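Local coordinates for protein pectinesterase (Aspergillus niger, PDB 5C1E) that hydrolyses the methyl esters of pectin galacturonosyl units, releasing methanol, as a non-processive, salt-requiring and acidophilic secreted enzyme that probably helps macerate plant tissue, at residues A125-F130 and G292-R297; V281-T284 and T290-D293; T64-Y69 and M103-V108. All blocks are in the same frame, centred on the assembly; numbering follows the deposited sequence.

Contact 1. Residues A125-F130 and G292-R297; sequences ADQLGF and GDWIDR. With NAG (2-acetamido-2-deoxy-beta-D-glucopyranose), chain B.
The indole of Trp294 lies flat against Gln127, whose backbone and side chain spread across one face of the ring. Gln127 CA stands 3.5 Å from the centroid of the six-membered ring, only 5° off the ring normal, which defines a CH-pi contact. Over the five-membered ring the glutamine continues outward: its CG is near NE1, and CD comes within 3.3 Å of Trp294 CD1. The amide plane is tilted just 13° from the indole plane, so the amide is layered on the ring and does not stand on edge. On the opposite face, CG1 of the adjacent Ile295 sits 3.9 Å above the plane, displaced toward the rim. At the edge, near the ring plane, Leu128 O approaches Trp294 CZ3 at 3.4 Å.

Two conformations bring the surfaces together. Trp294 places CG between its backbone N and carbonyl carbon (chi1 62°), swinging the indole onto the glutamine, while Gln127 runs extended beyond CG and follows the long axis of the indole. Gln127 itself has a backbone of left-handed helical type, just before strand 128-131 begins. The CB of Leu128 points away from the tail, and its carbonyl meets the ring edge.

No hydrogen bond joins the two segments; the contact rests on ring-face packing. The N-acetylglucosamine stub on Asn56 borders it, with its O6 lying 3.4 Å from Trp294 CB and placed obliquely to the ring. Farther along the tail, Asp296 OD2 in one conformer hydrogen-bonds to Tyr104 OH, and Asp296 N to Tyr131 OH, while Trp294 also touches Thr148 and Tyr150. The whole is a C-terminal tail laid over the outer surface of a parallel beta-helix, with a tryptophan stacked on a bend at the start of one strand, beside an N-linked sugar.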
ATOM      1  N   ALA A 125      -1.346  -1.996  11.941  1.00 17.32           N
ATOM      2  CA  ALA A 125      -1.160  -3.247  12.677  1.00 18.16           C
ATOM      3  C   ALA A 125       0.073  -3.969  12.121  1.00 18.56           C
ATOM      4  O   ALA A 125       0.648  -3.571  11.105  1.00 17.81           O
ATOM      5  CB  ALA A 125      -2.388  -4.131  12.548  1.00 19.48           C
ATOM      6  N   ASP A 126       0.489  -5.029  12.797  1.00 18.65           N
ATOM      7  CA  ASP A 126       1.682  -5.769  12.392  1.00 18.71           C
ATOM      8  C   ASP A 126       1.368  -7.001  11.544  1.00 18.24           C
ATOM      9  O   ASP A 126       0.274  -7.566  11.609  1.00 18.49           O
ATOM     10  CB  ASP A 126       2.458  -6.248  13.625  1.00 19.82           C
ATOM     11  CG  ASP A 126       3.172  -5.130  14.356  1.00 21.43           C
ATOM     12  OD1 ASP A 126       3.821  -4.274  13.710  1.00 20.78           O
ATOM     13  OD2 ASP A 126       3.125  -5.140  15.607  1.00 22.21           O
ATOM     14  N   GLN A 127       2.374  -7.426  10.789  1.00 17.77           N
ATOM     15  CA  GLN A 127       2.305  -8.601   9.918  1.00 18.28           C
ATOM     16  C   GLN A 127       1.133  -8.533   8.944  1.00 16.91           C
ATOM     17  O   GLN A 127       0.364  -9.487   8.805  1.00 16.75           O
ATOM     18  CB  GLN A 127       2.286  -9.881  10.767  1.00 20.25           C
ATOM     19  CG  GLN A 127       3.472  -9.899  11.709  1.00 22.87           C
ATOM     20  CD  GLN A 127       3.800 -11.246  12.313  1.00 26.28           C
ATOM     21  OE1 GLN A 127       3.044 -12.216  12.210  1.00 28.51           O
ATOM     22  NE2 GLN A 127       4.956 -11.308  12.964  1.00 28.37           N
ATOM     23  N   LEU A 128       0.985  -7.376   8.304  1.00 15.88           N
ATOM     24  CA  LEU A 128      -0.031  -7.169   7.277  1.00 15.59           C
ATOM     25  C   LEU A 128       0.503  -7.554   5.917  1.00 15.96           C
ATOM     26  O   LEU A 128       1.576  -7.084   5.495  1.00 16.27           O
ATOM     27  CB  LEU A 128      -0.493  -5.712   7.245  1.00 15.25           C
ATOM     28  CG  LEU A 128      -1.037  -5.202   8.580  1.00 15.15           C
ATOM     29  CD1 LEU A 128      -1.602  -3.794   8.393  1.00 14.82           C
ATOM     30  CD2 LEU A 128      -2.087  -6.147   9.170  1.00 15.99           C
ATOM     31  N   GLY A 129      -0.231  -8.419   5.230  1.00 16.00           N
ATOM     32  CA  GLY A 129       0.183  -8.909   3.904  1.00 15.75           C
ATOM     33  C   GLY A 129      -0.864  -8.622   2.858  1.00 15.68           C
ATOM     34  O   GLY A 129      -2.035  -8.970   3.043  1.00 15.40           O
ATOM     35  N   PHE A 130      -0.441  -7.995   1.764  1.00 15.17           N
ATOM     36  CA  PHE A 130      -1.325  -7.636   0.666  1.00 15.19           C
ATOM     37  C   PHE A 130      -0.755  -8.170  -0.643  1.00 15.87           C
ATOM     38  O   PHE A 130       0.384  -7.886  -0.992  1.00 16.29           O
ATOM     39  CB  PHE A 130      -1.502  -6.109   0.588  1.00 15.13           C
ATOM     40  CG  PHE A 130      -2.093  -5.513   1.825  1.00 15.07           C
ATOM     41  CD1 PHE A 130      -1.285  -5.102   2.870  1.00 16.32           C
ATOM     42  CD2 PHE A 130      -3.474  -5.368   1.954  1.00 16.07           C
ATOM     43  CE1 PHE A 130      -1.841  -4.543   4.019  1.00 15.99           C
ATOM     44  CE2 PHE A 130      -4.037  -4.826   3.106  1.00 15.88           C
ATOM     45  CZ  PHE A 130      -3.221  -4.421   4.138  1.00 15.87           C
ATOM     46  N   GLY A 292       9.556 -14.742   7.477  1.00 25.87           N
ATOM     47  CA  GLY A 292       9.231 -16.041   6.889  1.00 26.87           C
ATOM     48  C   GLY A 292       8.025 -16.737   7.513  1.00 26.49           C
ATOM     49  O   GLY A 292       7.395 -17.569   6.866  1.00 25.95           O
ATOM     50  N   ASP A 293       7.684 -16.376   8.749  1.00 27.03           N
ATOM     51  CA  ASP A 293       6.534 -16.978   9.446  1.00 28.07           C
ATOM     52  C   ASP A 293       5.202 -16.494   8.911  1.00 27.07           C
ATOM     53  O   ASP A 293       4.183 -17.164   9.076  1.00 27.11           O
ATOM     54  CB  ASP A 293       6.546 -16.622  10.931  1.00 29.62           C
ATOM     55  CG  ASP A 293       7.769 -17.113  11.639  1.00 30.90           C
ATOM     56  OD1 ASP A 293       8.537 -17.880  11.019  1.00 38.38           O
ATOM     57  OD2 ASP A 293       7.947 -16.724  12.817  1.00 33.95           O
ATOM     58  N   TRP A 294       5.179 -15.298   8.335  1.00 25.95           N
ATOM     59  CA  TRP A 294       3.897 -14.709   7.962  1.00 24.85           C
ATOM     60  C   TRP A 294       3.745 -14.287   6.507  1.00 24.41           C
ATOM     61  O   TRP A 294       2.628 -14.217   6.016  1.00 24.36           O
ATOM     62  CB  TRP A 294       3.538 -13.570   8.909  1.00 24.31           C
ATOM     63  CG  TRP A 294       4.467 -12.399   8.935  1.00 23.69           C
ATOM     64  CD1 TRP A 294       5.561 -12.238   9.742  1.00 23.44           C
ATOM     65  CD2 TRP A 294       4.351 -11.179   8.169  1.00 23.25           C
ATOM     66  NE1 TRP A 294       6.150 -11.019   9.505  1.00 23.62           N
ATOM     67  CE2 TRP A 294       5.432 -10.349   8.546  1.00 22.52           C
ATOM     68  CE3 TRP A 294       3.455 -10.726   7.185  1.00 22.20           C
ATOM     69  CZ2 TRP A 294       5.636  -9.083   7.988  1.00 22.62           C
ATOM     70  CZ3 TRP A 294       3.659  -9.462   6.632  1.00 21.62           C
ATOM     71  CH2 TRP A 294       4.743  -8.659   7.029  1.00 22.02           C
ATOM     72  N   ILE A 295       4.841 -14.025   5.815  1.00 24.61           N
ATOM     73  CA  ILE A 295       4.787 -13.722   4.394  1.00 25.11           C
ATOM     74  C   ILE A 295       4.413 -14.978   3.599  1.00 27.14           C
ATOM     75  O   ILE A 295       4.912 -16.057   3.874  1.00 26.12           O
ATOM     76  CB  ILE A 295       6.124 -13.135   3.915  1.00 25.98           C
ATOM     77  CG1 ILE A 295       6.233 -11.703   4.467  1.00 25.88           C
ATOM     78  CG2 ILE A 295       6.240 -13.166   2.400  1.00 27.13           C
ATOM     79  CD1 ILE A 295       7.409 -10.933   3.963  1.00 26.92           C
ATOM     80  N   ASP A 296       3.507 -14.815   2.637  0.50 27.17           N
ATOM     81  CA  ASP A 296       3.121 -15.883   1.713  0.50 29.11           C
ATOM     82  C   ASP A 296       4.159 -15.956   0.586  0.50 31.97           C
ATOM     83  O   ASP A 296       4.304 -15.021  -0.204  0.50 31.82           O
ATOM     84  CB  ASP A 296       1.722 -15.602   1.160  0.50 27.71           C
ATOM     85  CG  ASP A 296       1.224 -16.687   0.224  0.50 28.01           C
ATOM     86  OD1 ASP A 296       2.063 -17.409  -0.356  0.50 27.22           O
ATOM     87  OD2 ASP A 296      -0.012 -16.795   0.056  0.50 25.28           O
ATOM     88  N   ARG A 297       4.878 -17.070   0.520  0.50 36.43           N
ATOM     89  CA  ARG A 297       6.068 -17.164  -0.327  0.50 39.98           C
ATOM     90  C   ARG A 297       5.797 -17.410  -1.811  0.50 40.15           C
ATOM     91  O   ARG A 297       6.736 -17.456  -2.615  0.50 39.67           O
ATOM     92  CB  ARG A 297       6.995 -18.269   0.182  0.50 43.06           C
ATOM     93  CG  ARG A 297       8.375 -18.188  -0.446  0.50 45.57           C
ATOM     94  CD  ARG A 297       9.438 -18.840   0.417  0.50 47.48           C
ATOM     95  NE  ARG A 297       9.964 -20.069  -0.173  0.50 48.74           N
ATOM     96  CZ  ARG A 297       9.554 -21.293   0.147  0.50 49.51           C
ATOM     97  NH1 ARG A 297       8.599 -21.462   1.054  0.50 49.74           N
ATOM     98  NH2 ARG A 297      10.104 -22.350  -0.438  0.50 49.07           N
TER
HETATM   99  C1  NAG B 401      -1.231 -15.762  13.849  0.60 37.32           C
HETATM  100  C2  NAG B 401      -1.001 -17.249  14.056  0.60 37.90           C
HETATM  101  C3  NAG B 401       0.482 -17.400  14.380  0.60 38.65           C
HETATM  102  C4  NAG B 401       1.336 -16.756  13.269  0.60 37.83           C
HETATM  103  C5  NAG B 401       0.819 -15.374  12.822  0.60 35.88           C
HETATM  104  C6  NAG B 401       1.445 -14.898  11.519  0.60 34.64           C
HETATM  105  C7  NAG B 401      -2.920 -18.633  14.797  0.60 38.51           C
HETATM  106  C8  NAG B 401      -3.796 -19.080  15.938  0.60 38.99           C
HETATM  107  N2  NAG B 401      -1.923 -17.774  15.063  0.60 37.94           N
HETATM  108  O3  NAG B 401       0.797 -18.771  14.551  0.60 39.24           O
HETATM  109  O4  NAG B 401       2.687 -16.631  13.689  0.60 37.15           O
HETATM  110  O5  NAG B 401      -0.580 -15.390  12.646  0.60 35.98           O
HETATM  111  O6  NAG B 401       1.021 -13.574  11.252  0.60 32.28           O
HETATM  112  O7  NAG B 401      -3.158 -19.078  13.678  0.60 39.61           O

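Contact 2. Residues V281-T284 and T290-D293; sequences VDKT and TWGD. With GOL (glycerol), chain K; SO4 (sulfate ion), chain C.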
ATOM      1  N   VAL A 281      18.820  -3.461   0.647  1.00 23.43           N
ATOM      2  CA  VAL A 281      18.377  -3.952   1.956  1.00 23.47           C
ATOM      3  C   VAL A 281      17.523  -5.199   1.789  1.00 22.59           C
ATOM      4  O   VAL A 281      16.938  -5.410   0.732  1.00 22.85           O
ATOM      5  CB  VAL A 281      17.625  -2.887   2.791  1.00 22.88           C
ATOM      6  CG1 VAL A 281      18.444  -1.617   2.862  1.00 23.38           C
ATOM      7  CG2 VAL A 281      16.236  -2.605   2.238  1.00 23.01           C
ATOM      8  N   ASP A 282      17.451  -6.026   2.828  1.00 21.91           N
ATOM      9  CA  ASP A 282      16.639  -7.242   2.756  1.00 22.28           C
ATOM     10  C   ASP A 282      15.441  -7.165   3.688  1.00 21.48           C
ATOM     11  O   ASP A 282      15.307  -6.231   4.470  1.00 20.44           O
ATOM     12  CB  ASP A 282      17.490  -8.517   2.997  1.00 23.56           C
ATOM     13  CG  ASP A 282      18.111  -8.596   4.397  1.00 24.68           C
ATOM     14  OD1 ASP A 282      17.742  -7.845   5.329  1.00 23.82           O
ATOM     15  OD2 ASP A 282      18.990  -9.472   4.560  1.00 28.18           O
ATOM     16  N   LYS A 283      14.564  -8.157   3.603  1.00 20.60           N
ATOM     17  CA  LYS A 283      13.345  -8.137   4.385  1.00 21.08           C
ATOM     18  C   LYS A 283      13.586  -8.329   5.870  1.00 21.03           C
ATOM     19  O   LYS A 283      12.753  -7.949   6.681  1.00 21.50           O
ATOM     20  CB  LYS A 283      12.345  -9.173   3.869  1.00 21.70           C
ATOM     21  CG  LYS A 283      11.770  -8.784   2.520  1.00 22.12           C
ATOM     22  CD  LYS A 283      10.613  -9.669   2.066  1.00 22.99           C
ATOM     23  CE  LYS A 283      11.046 -11.075   1.746  1.00 23.58           C
ATOM     24  NZ  LYS A 283      11.974 -11.101   0.583  1.00 24.62           N
ATOM     25  N   THR A 284      14.708  -8.924   6.246  1.00 21.52           N
ATOM     26  CA  THR A 284      14.997  -9.046   7.666  1.00 22.67           C
ATOM     27  C   THR A 284      15.200  -7.647   8.272  1.00 21.30           C
ATOM     28  O   THR A 284      14.725  -7.367   9.369  1.00 20.26           O
ATOM     29  CB  THR A 284      16.193  -9.972   7.924  1.00 24.70           C
ATOM     30  OG1 THR A 284      15.817 -11.305   7.558  1.00 27.38           O
ATOM     31  CG2 THR A 284      16.606  -9.935   9.392  1.00 25.43           C
ATOM     32  N   THR A 290      11.577 -12.652  11.630  1.00 31.71           N
ATOM     33  CA  THR A 290      10.464 -13.596  11.587  1.00 30.80           C
ATOM     34  C   THR A 290       9.546 -13.448  10.358  1.00 28.79           C
ATOM     35  O   THR A 290       8.464 -14.055  10.315  1.00 28.01           O
ATOM     36  CB  THR A 290       9.614 -13.458  12.859  1.00 32.74           C
ATOM     37  OG1 THR A 290       9.159 -12.109  12.974  1.00 33.78           O
ATOM     38  CG2 THR A 290      10.428 -13.813  14.091  1.00 34.40           C
ATOM     39  N   TRP A 291       9.964 -12.674   9.356  1.00 26.08           N
ATOM     40  CA  TRP A 291       9.123 -12.452   8.172  1.00 25.36           C
ATOM     41  C   TRP A 291       8.687 -13.733   7.469  1.00 25.49           C
ATOM     42  O   TRP A 291       7.570 -13.817   6.947  1.00 23.47           O
ATOM     43  CB  TRP A 291       9.770 -11.468   7.185  1.00 25.82           C
ATOM     44  CG  TRP A 291      11.020 -11.906   6.483  1.00 26.51           C
ATOM     45  CD1 TRP A 291      12.293 -11.511   6.770  1.00 27.64           C
ATOM     46  CD2 TRP A 291      11.119 -12.734   5.313  1.00 28.35           C
ATOM     47  NE1 TRP A 291      13.174 -12.060   5.885  1.00 27.90           N
ATOM     48  CE2 TRP A 291      12.486 -12.824   4.983  1.00 29.13           C
ATOM     49  CE3 TRP A 291      10.189 -13.432   4.535  1.00 29.15           C
ATOM     50  CZ2 TRP A 291      12.952 -13.574   3.897  1.00 30.49           C
ATOM     51  CZ3 TRP A 291      10.655 -14.193   3.456  1.00 30.45           C
ATOM     52  CH2 TRP A 291      12.021 -14.247   3.145  1.00 30.66           C
ATOM     53  N   GLY A 292       9.556 -14.742   7.477  1.00 25.87           N
ATOM     54  CA  GLY A 292       9.231 -16.041   6.889  1.00 26.87           C
ATOM     55  C   GLY A 292       8.025 -16.737   7.513  1.00 26.49           C
ATOM     56  O   GLY A 292       7.395 -17.569   6.866  1.00 25.95           O
ATOM     57  N   ASP A 293       7.684 -16.376   8.749  1.00 27.03           N
ATOM     58  CA  ASP A 293       6.534 -16.978   9.446  1.00 28.07           C
ATOM     59  C   ASP A 293       5.202 -16.494   8.911  1.00 27.07           C
ATOM     60  O   ASP A 293       4.183 -17.164   9.076  1.00 27.11           O
ATOM     61  CB  ASP A 293       6.546 -16.622  10.931  1.00 29.62           C
ATOM     62  CG  ASP A 293       7.769 -17.113  11.639  1.00 30.90           C
ATOM     63  OD1 ASP A 293       8.537 -17.880  11.019  1.00 38.38           O
ATOM     64  OD2 ASP A 293       7.947 -16.724  12.817  1.00 33.95           O
TER
HETATM   65  C1  GOL K 410      13.449 -16.298   6.013  0.50 41.04           C
HETATM   66  O1  GOL K 410      12.175 -16.481   5.378  0.50 41.91           O
HETATM   67  C2  GOL K 410      13.301 -15.393   7.230  0.50 40.90           C
HETATM   68  O2  GOL K 410      12.650 -16.132   8.266  0.50 41.61           O
HETATM   69  C3  GOL K 410      14.670 -14.917   7.710  0.50 41.20           C
HETATM   70  O3  GOL K 410      14.534 -13.956   8.763  0.50 41.30           O
HETATM   71  S   SO4 C 402      10.004 -10.279  -2.360  1.00 29.92           S
HETATM   72  O1  SO4 C 402      10.168 -11.154  -3.558  1.00 30.72           O
HETATM   73  O2  SO4 C 402       9.297  -9.038  -2.774  1.00 27.52           O
HETATM   74  O3  SO4 C 402       9.249 -10.957  -1.272  1.00 28.60           O
HETATM   75  O4  SO4 C 402      11.351  -9.966  -1.823  1.00 27.02           O
HETATM   76  O   HOH W   1      16.039 -11.224   4.698  1.00 24.36           O
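Lys283 crosses the face of the Trp291 indole at about a right angle. Its CE stands 3.5 Å from the centroid of the six-membered ring and 9° off the normal, a CH-pi contact, and NZ lies 4.4 Å from the same centroid, close enough for a cation-pi interaction. Bends at chi3 (-68°) and chi4 fold the chain over the ring. On the opposite face a glycerol, probably from the crystallisation liquor, brings its O1 to 3.2 Å from Trp291 CH2. At the indole edge, in the ring plane, Thr284 OG1 is 3.2 Å from Trp291 NE1.

One water accepts from both Thr284 N (3.1 Å) and Trp291 NE1, tying the helix backbone to the indole. The ammonium of Lys283 bonds to a sulfate, with NZ 2.7 Å from its O4; Tyr150 OH and Trp170 NE1 hold the same anion, and Trp170 makes a second cation-pi contact with the lysine. Behind this shell, Asp282 OD1 accepts from Thr285 N, and Asp293 N bonds to Thr290 O at 2.9 Å, shaping the turn that carries Trp291. This is an aspartate N-capped short helix whose first turn is overlaid by a tryptophan from the loop that follows it.

Contact 3. Residues T64-Y69 and M103-V108; sequences TDTSTY and MYNINV
A single side-chain nitrogen, Asn105 ND2, carries the contact, reaching into the mouth of a tight turn where it faces two backbone carbonyls. The bond from Asn105 ND2 to Thr66 O measures 3.1 Å and is nearly straight at the hydrogen (167°). The acceptor lies in the plane of the asparagine amide, yet the donor stands 43° out of the Thr66 carbonyl plane, so it comes from above that group. Thr68 O is also close, 3.0 Å from Asn105 ND2. The other end of the amide packs against Thr66, with Asn105 OD1 3.6 Å from Thr66 CB.

The reach depends on the backbone of Asn105, which has left-handed helical angles between strands 102-104 and 107-110, and on CG lying beside the backbone N, anti to the carbonyl carbon (chi1 -51°). The receiving segment is a type I beta turn from Asp65 to Thr68. Within it Asp65 OD1 accepts twice: from Ser67 OG at 2.6 Å and from Ser67 N at 3.0 Å, the latter making an Asx turn. Both donors reach the oxygen from the same face of the carboxylate plane, which should hold that group firmly against the turn.

Both polar ends of the buried asparagine amide are thus engaged, since Arg3 NH1 bonds to OD1; Thr66 O has a second donor in Tyr299 OH. The turn belongs to the loop linking strands 57-61 and 74-78. Asn105 occupies the bend of the next coil of the parallel beta-helix, where strand 102-104 lies beside 57-61 in one sheet and 107-110 beside 74-78 in another.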
ATOM      1  N   THR A  64      -9.524 -14.756 -11.886  1.00 14.87           N
ATOM      2  CA  THR A  64      -9.039 -15.806 -12.778  1.00 15.37           C
ATOM      3  C   THR A  64      -7.531 -16.049 -12.634  1.00 16.21           C
ATOM      4  O   THR A  64      -7.038 -17.093 -13.048  1.00 16.66           O
ATOM      5  CB  THR A  64      -9.381 -15.500 -14.265  1.00 15.60           C
ATOM      6  OG1 THR A  64      -9.273 -16.697 -15.044  1.00 15.60           O
ATOM      7  CG2 THR A  64      -8.469 -14.429 -14.838  1.00 15.76           C
ATOM      8  N   ASP A  65      -6.810 -15.095 -12.037  1.00 16.20           N
ATOM      9  CA  ASP A  65      -5.350 -15.177 -11.881  1.00 16.82           C
ATOM     10  C   ASP A  65      -4.938 -14.458 -10.593  1.00 16.52           C
ATOM     11  O   ASP A  65      -4.844 -13.222 -10.537  1.00 16.54           O
ATOM     12  CB  ASP A  65      -4.653 -14.562 -13.105  1.00 17.68           C
ATOM     13  CG  ASP A  65      -3.135 -14.712 -13.069  1.00 18.55           C
ATOM     14  OD1 ASP A  65      -2.594 -15.188 -12.054  1.00 18.09           O
ATOM     15  OD2 ASP A  65      -2.486 -14.369 -14.088  1.00 18.54           O
ATOM     16  N   THR A  66      -4.689 -15.242  -9.557  1.00 16.44           N
ATOM     17  CA  THR A  66      -4.322 -14.720  -8.245  1.00 16.53           C
ATOM     18  C   THR A  66      -2.940 -14.054  -8.220  1.00 16.89           C
ATOM     19  O   THR A  66      -2.655 -13.293  -7.291  1.00 16.34           O
ATOM     20  CB  THR A  66      -4.313 -15.843  -7.196  1.00 17.17           C
ATOM     21  OG1 THR A  66      -3.421 -16.871  -7.627  1.00 17.58           O
ATOM     22  CG2 THR A  66      -5.691 -16.441  -7.001  1.00 17.53           C
ATOM     23  N   SER A  67      -2.096 -14.353  -9.220  1.00 16.88           N
ATOM     24  CA  SER A  67      -0.706 -13.890  -9.266  1.00 17.89           C
ATOM     25  C   SER A  67      -0.559 -12.406  -9.646  1.00 18.08           C
ATOM     26  O   SER A  67       0.538 -11.826  -9.537  1.00 18.04           O
ATOM     27  CB  SER A  67       0.098 -14.767 -10.245  1.00 18.76           C
ATOM     28  OG  SER A  67      -0.178 -14.400 -11.593  1.00 19.10           O
ATOM     29  N   THR A  68      -1.660 -11.780 -10.066  1.00 17.58           N
ATOM     30  CA  THR A  68      -1.664 -10.392 -10.485  1.00 17.27           C
ATOM     31  C   THR A  68      -2.842  -9.650  -9.850  1.00 16.71           C
ATOM     32  O   THR A  68      -3.770 -10.274  -9.339  1.00 15.39           O
ATOM     33  CB  THR A  68      -1.744 -10.320 -12.029  1.00 17.94           C
ATOM     34  OG1 THR A  68      -1.716  -8.960 -12.465  1.00 18.38           O
ATOM     35  CG2 THR A  68      -3.028 -10.982 -12.569  1.00 18.27           C
ATOM     36  N   TYR A  69      -2.784  -8.320  -9.875  1.00 15.76           N
ATOM     37  CA  TYR A  69      -3.939  -7.464  -9.557  1.00 15.65           C
ATOM     38  C   TYR A  69      -4.831  -7.198 -10.804  1.00 16.44           C
ATOM     39  O   TYR A  69      -5.995  -6.729 -10.683  1.00 15.67           O
ATOM     40  CB  TYR A  69      -3.468  -6.119  -8.996  1.00 15.17           C
ATOM     41  CG  TYR A  69      -2.666  -5.294  -9.980  1.00 15.88           C
ATOM     42  CD1 TYR A  69      -3.300  -4.460 -10.898  1.00 15.82           C
ATOM     43  CD2 TYR A  69      -1.275  -5.293  -9.953  1.00 16.26           C
ATOM     44  CE1 TYR A  69      -2.569  -3.698 -11.793  1.00 16.55           C
ATOM     45  CE2 TYR A  69      -0.534  -4.532 -10.851  1.00 16.59           C
ATOM     46  CZ  TYR A  69      -1.191  -3.732 -11.765  1.00 16.58           C
ATOM     47  OH  TYR A  69      -0.472  -2.968 -12.662  1.00 17.71           O
ATOM     48  N   MET A 103      -4.758  -9.831   2.664  1.00 15.71           N
ATOM     49  CA  MET A 103      -5.780  -9.570   1.663  1.00 15.58           C
ATOM     50  C   MET A 103      -5.224  -9.941   0.285  1.00 15.34           C
ATOM     51  O   MET A 103      -4.069  -9.631  -0.028  1.00 14.72           O
ATOM     52  CB  MET A 103      -6.241  -8.112   1.725  1.00 16.71           C
ATOM     53  CG  MET A 103      -7.431  -7.812   0.824  1.00 17.01           C
ATOM     54  SD  MET A 103      -8.177  -6.215   1.188  1.00 20.25           S
ATOM     55  CE  MET A 103      -7.062  -5.084   0.382  1.00 18.99           C
ATOM     56  N   TYR A 104      -6.035 -10.651  -0.494  1.00 14.47           N
ATOM     57  CA  TYR A 104      -5.646 -11.155  -1.806  1.00 14.69           C
ATOM     58  C   TYR A 104      -6.629 -10.711  -2.854  1.00 14.23           C
ATOM     59  O   TYR A 104      -7.834 -10.979  -2.740  1.00 13.38           O
ATOM     60  CB  TYR A 104      -5.624 -12.696  -1.841  1.00 15.02           C
ATOM     61  CG  TYR A 104      -4.569 -13.357  -1.004  1.00 16.63           C
ATOM     62  CD1 TYR A 104      -4.763 -13.540   0.361  1.00 17.22           C
ATOM     63  CD2 TYR A 104      -3.361 -13.810  -1.566  1.00 17.50           C
ATOM     64  CE1 TYR A 104      -3.805 -14.137   1.135  1.00 17.82           C
ATOM     65  CE2 TYR A 104      -2.406 -14.447  -0.785  1.00 17.99           C
ATOM     66  CZ  TYR A 104      -2.650 -14.604   0.564  1.00 18.24           C
ATOM     67  OH  TYR A 104      -1.744 -15.186   1.392  1.00 19.23           O
ATOM     68  N   ASN A 105      -6.109 -10.068  -3.893  1.00 13.95           N
ATOM     69  CA  ASN A 105      -6.891  -9.786  -5.109  1.00 14.33           C
ATOM     70  C   ASN A 105      -8.171  -8.977  -4.890  1.00 14.76           C
ATOM     71  O   ASN A 105      -9.248  -9.341  -5.376  1.00 14.70           O
ATOM     72  CB  ASN A 105      -7.190 -11.105  -5.825  1.00 14.52           C
ATOM     73  CG  ASN A 105      -5.950 -11.924  -6.036  1.00 14.37           C
ATOM     74  OD1 ASN A 105      -5.792 -13.009  -5.467  1.00 15.13           O
ATOM     75  ND2 ASN A 105      -5.042 -11.406  -6.846  1.00 14.67           N
ATOM     76  N   ILE A 106      -8.023  -7.877  -4.149  1.00 14.85           N
ATOM     77  CA  ILE A 106      -9.119  -6.937  -3.887  1.00 15.05           C
ATOM     78  C   ILE A 106      -8.658  -5.537  -4.271  1.00 14.93           C
ATOM     79  O   ILE A 106      -7.503  -5.173  -4.014  1.00 15.03           O
ATOM     80  CB  ILE A 106      -9.568  -7.030  -2.418  1.00 15.63           C
ATOM     81  CG1 ILE A 106     -10.260  -8.392  -2.221  1.00 16.53           C
ATOM     82  CG2 ILE A 106     -10.460  -5.846  -2.053  1.00 15.48           C
ATOM     83  CD1 ILE A 106     -11.182  -8.532  -1.075  1.00 17.89           C
ATOM     84  N   ASN A 107      -9.537  -4.782  -4.925  1.00 14.18           N
ATOM     85  CA  ASN A 107      -9.297  -3.367  -5.189  1.00 14.45           C
ATOM     86  C   ASN A 107      -9.962  -2.530  -4.095  1.00 14.19           C
ATOM     87  O   ASN A 107     -11.109  -2.790  -3.744  1.00 14.05           O
ATOM     88  CB  ASN A 107      -9.895  -2.925  -6.526  1.00 14.92           C
ATOM     89  CG  ASN A 107      -9.374  -3.719  -7.697  1.00 14.97           C
ATOM     90  OD1 ASN A 107      -8.330  -4.367  -7.633  1.00 15.53           O
ATOM     91  ND2 ASN A 107     -10.116  -3.692  -8.771  1.00 15.88           N
ATOM     92  N   VAL A 108      -9.242  -1.534  -3.594  1.00 13.55           N
ATOM     93  CA  VAL A 108      -9.760  -0.580  -2.631  1.00 14.37           C
ATOM     94  C   VAL A 108      -9.561   0.827  -3.157  1.00 14.78           C
ATOM     95  O   VAL A 108      -8.457   1.196  -3.582  1.00 15.03           O
ATOM     96  CB  VAL A 108      -9.071  -0.716  -1.235  1.00 14.20           C
ATOM     97  CG1 VAL A 108      -9.659   0.274  -0.230  1.00 14.50           C
ATOM     98  CG2 VAL A 108      -9.220  -2.132  -0.705  1.00 14.24           C
TER

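In the fold
Contacts 1 and 3 are partly buried and touch neighbouring strands, 128-131 and 102-104, of one parallel sheet; contact 2 lies at the surface. Contacts 1 and 2 share Gly292 and Asp293, and their centres are 9 Å apart, so successive tryptophans of one tail meet a strand bend in one case and a helix in the other. Ile295 CD1 joins them, 3.9 Å from Lys283 CD. The chemistry differs: glutamine layered on indole without cross-segment hydrogen bonds in contact 1, cation-pi packing, a bridging water and a bound sulfate in contact 2, and amide-to-backbone bonding in contact 3. A probable Asp296-Tyr104 hydrogen bond links contacts 1 and 3; contacts 2 and 3 do not touch.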